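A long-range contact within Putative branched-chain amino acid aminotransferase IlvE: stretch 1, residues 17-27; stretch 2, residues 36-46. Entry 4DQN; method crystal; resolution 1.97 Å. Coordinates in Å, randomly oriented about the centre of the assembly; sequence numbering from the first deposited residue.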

# COMPACT_ATOMS: atom_id res chain seq x y z
N GLU A 17 -0.85 -19.65 10.00
CA GLU A 17 -0.12 -19.64 8.73
C GLU A 17 -0.99 -20.16 7.59
O GLU A 17 -2.05 -20.75 7.83
CB GLU A 17 1.14 -20.49 8.84
CG GLU A 17 0.87 -21.97 8.86
CD GLU A 17 2.15 -22.79 9.02
OE1 GLU A 17 2.03 -24.00 9.32
OE2 GLU A 17 3.25 -22.23 8.86
N TYR A 18 -0.55 -19.94 6.36
CA TYR A 18 -1.29 -20.37 5.19
C TYR A 18 -1.31 -21.88 5.08
O TYR A 18 -0.29 -22.53 5.31
CB TYR A 18 -0.65 -19.80 3.92
CG TYR A 18 -1.39 -20.22 2.65
CD1 TYR A 18 -2.61 -19.63 2.31
CD2 TYR A 18 -0.88 -21.22 1.82
CE1 TYR A 18 -3.30 -20.02 1.16
CE2 TYR A 18 -1.56 -21.61 0.67
CZ TYR A 18 -2.77 -21.01 0.35
OH TYR A 18 -3.45 -21.41 -0.79
N HIS A 19 -2.47 -22.43 4.72
CA HIS A 19 -2.61 -23.80 4.25
C HIS A 19 -3.41 -23.73 2.97
O HIS A 19 -4.32 -22.90 2.86
CB HIS A 19 -3.39 -24.66 5.27
CG HIS A 19 -2.78 -24.69 6.63
ND1 HIS A 19 -2.21 -25.82 7.17
CD2 HIS A 19 -2.65 -23.72 7.57
CE1 HIS A 19 -1.75 -25.56 8.37
NE2 HIS A 19 -2.00 -24.29 8.65
N LYS A 20 -3.08 -24.57 2.00
CA LYS A 20 -3.86 -24.65 0.77
C LYS A 20 -4.98 -25.68 0.90
O LYS A 20 -4.75 -26.88 0.78
CB LYS A 20 -2.96 -25.01 -0.41
CG LYS A 20 -3.66 -24.99 -1.76
CD LYS A 20 -2.68 -25.41 -2.86
CE LYS A 20 -3.44 -25.94 -4.07
NZ LYS A 20 -2.64 -26.99 -4.79
N LEU A 21 -6.20 -25.20 1.13
CA LEU A 21 -7.36 -26.08 1.30
C LEU A 21 -7.99 -26.41 -0.05
O LEU A 21 -7.71 -25.73 -1.04
CB LEU A 21 -8.38 -25.43 2.26
CG LEU A 21 -8.28 -25.84 3.74
CD1 LEU A 21 -6.87 -25.73 4.24
CD2 LEU A 21 -9.22 -25.01 4.62
N PRO A 22 -8.81 -27.47 -0.12
CA PRO A 22 -9.35 -27.86 -1.44
C PRO A 22 -10.15 -26.79 -2.19
O PRO A 22 -10.00 -26.73 -3.42
CB PRO A 22 -10.26 -29.05 -1.10
CG PRO A 22 -9.67 -29.64 0.14
CD PRO A 22 -9.14 -28.46 0.92
N PHE A 23 -10.97 -25.98 -1.52
CA PHE A 23 -11.84 -25.04 -2.24
C PHE A 23 -11.73 -23.61 -1.74
O PHE A 23 -11.58 -23.39 -0.53
CB PHE A 23 -13.31 -25.50 -2.13
CG PHE A 23 -13.55 -26.85 -2.71
CD1 PHE A 23 -13.67 -27.01 -4.09
CD2 PHE A 23 -13.64 -27.96 -1.89
CE1 PHE A 23 -13.88 -28.27 -4.64
CE2 PHE A 23 -13.85 -29.22 -2.43
CZ PHE A 23 -13.96 -29.37 -3.81
N ARG A 24 -11.77 -22.64 -2.66
CA ARG A 24 -11.96 -21.23 -2.30
C ARG A 24 -13.10 -20.71 -3.12
O ARG A 24 -13.38 -21.24 -4.20
CB ARG A 24 -10.80 -20.32 -2.70
CG ARG A 24 -9.44 -20.72 -2.35
CD ARG A 24 -8.71 -21.17 -3.59
NE ARG A 24 -8.77 -22.60 -3.62
CZ ARG A 24 -8.12 -23.37 -2.77
NH1 ARG A 24 -7.32 -22.87 -1.83
NH2 ARG A 24 -8.27 -24.68 -2.90
N TYR A 25 -13.72 -19.64 -2.64
CA TYR A 25 -14.70 -18.89 -3.41
C TYR A 25 -14.00 -17.82 -4.24
O TYR A 25 -13.03 -17.20 -3.79
CB TYR A 25 -15.68 -18.23 -2.44
CG TYR A 25 -16.68 -17.26 -3.03
CD1 TYR A 25 -16.33 -15.94 -3.32
CD2 TYR A 25 -17.99 -17.64 -3.25
CE1 TYR A 25 -17.25 -15.04 -3.83
CE2 TYR A 25 -18.93 -16.76 -3.76
CZ TYR A 25 -18.55 -15.46 -4.04
OH TYR A 25 -19.50 -14.59 -4.53
N ILE A 26 -14.49 -17.59 -5.45
CA ILE A 26 -13.97 -16.51 -6.29
C ILE A 26 -15.10 -15.91 -7.13
O ILE A 26 -15.97 -16.62 -7.63
CB ILE A 26 -12.79 -16.97 -7.19
CG1 ILE A 26 -12.07 -15.78 -7.81
CG2 ILE A 26 -13.27 -17.94 -8.28
CD1 ILE A 26 -10.70 -16.13 -8.43
N SER A 27 -15.09 -14.59 -7.26
CA SER A 27 -16.11 -13.87 -8.01
C SER A 27 -15.39 -12.75 -8.73
O SER A 27 -14.47 -12.14 -8.18
CB SER A 27 -17.17 -13.30 -7.06
OG SER A 27 -18.19 -12.60 -7.78
N ASP A 36 -21.91 -14.21 -10.01
CA ASP A 36 -22.52 -14.85 -8.85
C ASP A 36 -21.51 -15.52 -7.93
O ASP A 36 -21.85 -15.91 -6.82
CB ASP A 36 -23.53 -15.92 -9.29
CG ASP A 36 -24.72 -15.34 -10.02
OD1 ASP A 36 -24.91 -14.10 -9.99
OD2 ASP A 36 -25.47 -16.13 -10.63
N GLY A 37 -20.28 -15.70 -8.41
CA GLY A 37 -19.27 -16.39 -7.61
C GLY A 37 -19.32 -17.90 -7.82
O GLY A 37 -20.36 -18.45 -8.17
N LYS A 38 -18.18 -18.55 -7.62
CA LYS A 38 -18.09 -20.01 -7.73
C LYS A 38 -17.01 -20.52 -6.79
O LYS A 38 -16.17 -19.74 -6.32
CB LYS A 38 -17.73 -20.40 -9.15
CG LYS A 38 -16.31 -20.01 -9.54
CD LYS A 38 -16.01 -20.28 -11.02
CE LYS A 38 -14.56 -20.02 -11.37
NZ LYS A 38 -14.38 -19.95 -12.84
N LEU A 39 -17.01 -21.82 -6.53
CA LEU A 39 -15.92 -22.44 -5.80
C LEU A 39 -14.90 -22.89 -6.81
O LEU A 39 -15.26 -23.35 -7.89
CB LEU A 39 -16.40 -23.64 -4.98
CG LEU A 39 -17.45 -23.31 -3.92
CD1 LEU A 39 -17.77 -24.52 -3.09
CD2 LEU A 39 -16.96 -22.18 -3.04
N THR A 40 -13.62 -22.74 -6.48
CA THR A 40 -12.57 -23.22 -7.36
C THR A 40 -11.52 -23.96 -6.55
O THR A 40 -11.33 -23.70 -5.36
CB THR A 40 -11.89 -22.07 -8.13
OG1 THR A 40 -10.93 -22.61 -9.03
CG2 THR A 40 -11.19 -21.10 -7.15
N GLU A 41 -10.83 -24.88 -7.22
CA GLU A 41 -9.79 -25.66 -6.59
C GLU A 41 -8.44 -25.01 -6.83
O GLU A 41 -7.42 -25.48 -6.33
CB GLU A 41 -9.78 -27.09 -7.15
CG GLU A 41 -11.10 -27.83 -6.92
CD GLU A 41 -11.04 -29.27 -7.38
OE1 GLU A 41 -11.89 -29.67 -8.20
OE2 GLU A 41 -10.13 -29.99 -6.92
N ASP A 42 -8.43 -23.93 -7.61
CA ASP A 42 -7.17 -23.31 -8.02
C ASP A 42 -6.79 -22.24 -7.01
O ASP A 42 -7.48 -21.23 -6.89
CB ASP A 42 -7.31 -22.67 -9.40
CG ASP A 42 -5.98 -22.34 -10.03
OD1 ASP A 42 -4.93 -22.53 -9.37
OD2 ASP A 42 -5.97 -21.87 -11.19
N ALA A 43 -5.69 -22.46 -6.31
CA ALA A 43 -5.22 -21.54 -5.29
C ALA A 43 -4.26 -20.51 -5.88
O ALA A 43 -3.67 -19.71 -5.15
CB ALA A 43 -4.55 -22.31 -4.16
N THR A 44 -4.10 -20.54 -7.20
CA THR A 44 -3.26 -19.57 -7.90
C THR A 44 -4.15 -18.55 -8.59
O THR A 44 -5.11 -18.93 -9.26
CB THR A 44 -2.36 -20.25 -8.94
OG1 THR A 44 -1.50 -21.18 -8.29
CG2 THR A 44 -1.49 -19.23 -9.65
N LEU A 45 -3.86 -17.27 -8.38
CA LEU A 45 -4.60 -16.22 -9.07
C LEU A 45 -3.87 -15.88 -10.35
O LEU A 45 -2.64 -15.80 -10.36
CB LEU A 45 -4.76 -14.97 -8.21
CG LEU A 45 -5.63 -15.12 -6.96
CD1 LEU A 45 -5.42 -13.93 -6.04
CD2 LEU A 45 -7.11 -15.22 -7.33
N HIS A 46 -4.62 -15.68 -11.43
CA HIS A 46 -4.03 -15.42 -12.74
C HIS A 46 -4.44 -14.01 -13.16
O HIS A 46 -5.57 -13.79 -13.60
CB HIS A 46 -4.54 -16.47 -13.73
CG HIS A 46 -4.40 -17.88 -13.23
ND1 HIS A 46 -3.24 -18.60 -13.38
CD2 HIS A 46 -5.26 -18.67 -12.55
CE1 HIS A 46 -3.39 -19.80 -12.83
NE2 HIS A 46 -4.61 -19.86 -12.31

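The backbone provides the most regular part of this contact. Residues 24-27 and 38-40 run antiparallel, their N-to-C directions 128° apart, and two hydrogen-bonded pairs flank a non-hydrogen-bonded one. In the first pair, Arg 24 N donates to Thr 40 O at 2.9 Å (N-H...O angle 168°) and Thr 40 N donates to Arg 24 O at 2.7 Å (163°). In the second, Ile 26 N reaches Lys 38 O at 2.9 Å (159°) and Lys 38 N reaches Ile 26 O at 2.9 Å (155°). Tyr 25 and Leu 39 face each other between them, with CA atoms 4.4 Å apart. This close spacing brings CA-H groups to the same carbonyls: Leu 39 CA lies 3.2 Å from Arg 24 O, and Tyr 25 CA 3.4 Å from Lys 38 O. Beyond the paired residues, Glu 41 CA continues the pattern, 3.4 Å from Pro 22 O with an angle at hydrogen of 154°.

Apolar packing follows the alternation of the strands. On the face carrying Ile 26, Lys 38 and Thr 40, Ile 26 CG2 meets Thr 40 CG2 and the aliphatic Lys 38 CG, each at 3.9 Å, while Ile 26 CD1 reaches Leu 45 CD2 at 3.9 Å. A branched aliphatic residue suits this buried position because its methyls touch several neighbours. On the other face, Tyr 25 CB lies 4.2 Å from Leu 39 CD2. The Phe 23 ring extends the apolar surface, with CD1 4.4 Å from Leu 39 CB and CE1 3.6 Å from Glu 41 CG.

Arg 24 combines polar and apolar contacts. Its NE makes a further hydrogen bond to Thr 40 O, longer at 3.3 Å (155°), so that carbonyl accepts from both backbone and side chain of one residue. Ala 43 CB sits over one face of the guanidinium, 3.7 Å from Arg 24 NH1; the same methyl is 3.7 Å from Lys 20 CG and from Tyr 18 OH. Ala 43 is thus buried beneath three long side chains, where its small methyl fits.

The turn after Thr 40 is braced within its own stretch: Asp 42 N donates to Thr 40 OG1 at 3.2 Å, and Thr 44 N to Asp 42 OD1 at 3.1 Å.

Gly 37 is explained by space and conformation. An ideal CB would fall 2.2 Å from Tyr 25 OH, a clash, and at phi/psi 87/154 it would also jam against the preceding carbonyl oxygen. Gly 37 CA also lies 3.3 Å from Ile 26 O, another CA-H...O contact of the strand pairing. Altogether the stretches bury 752 Å², both sides summed.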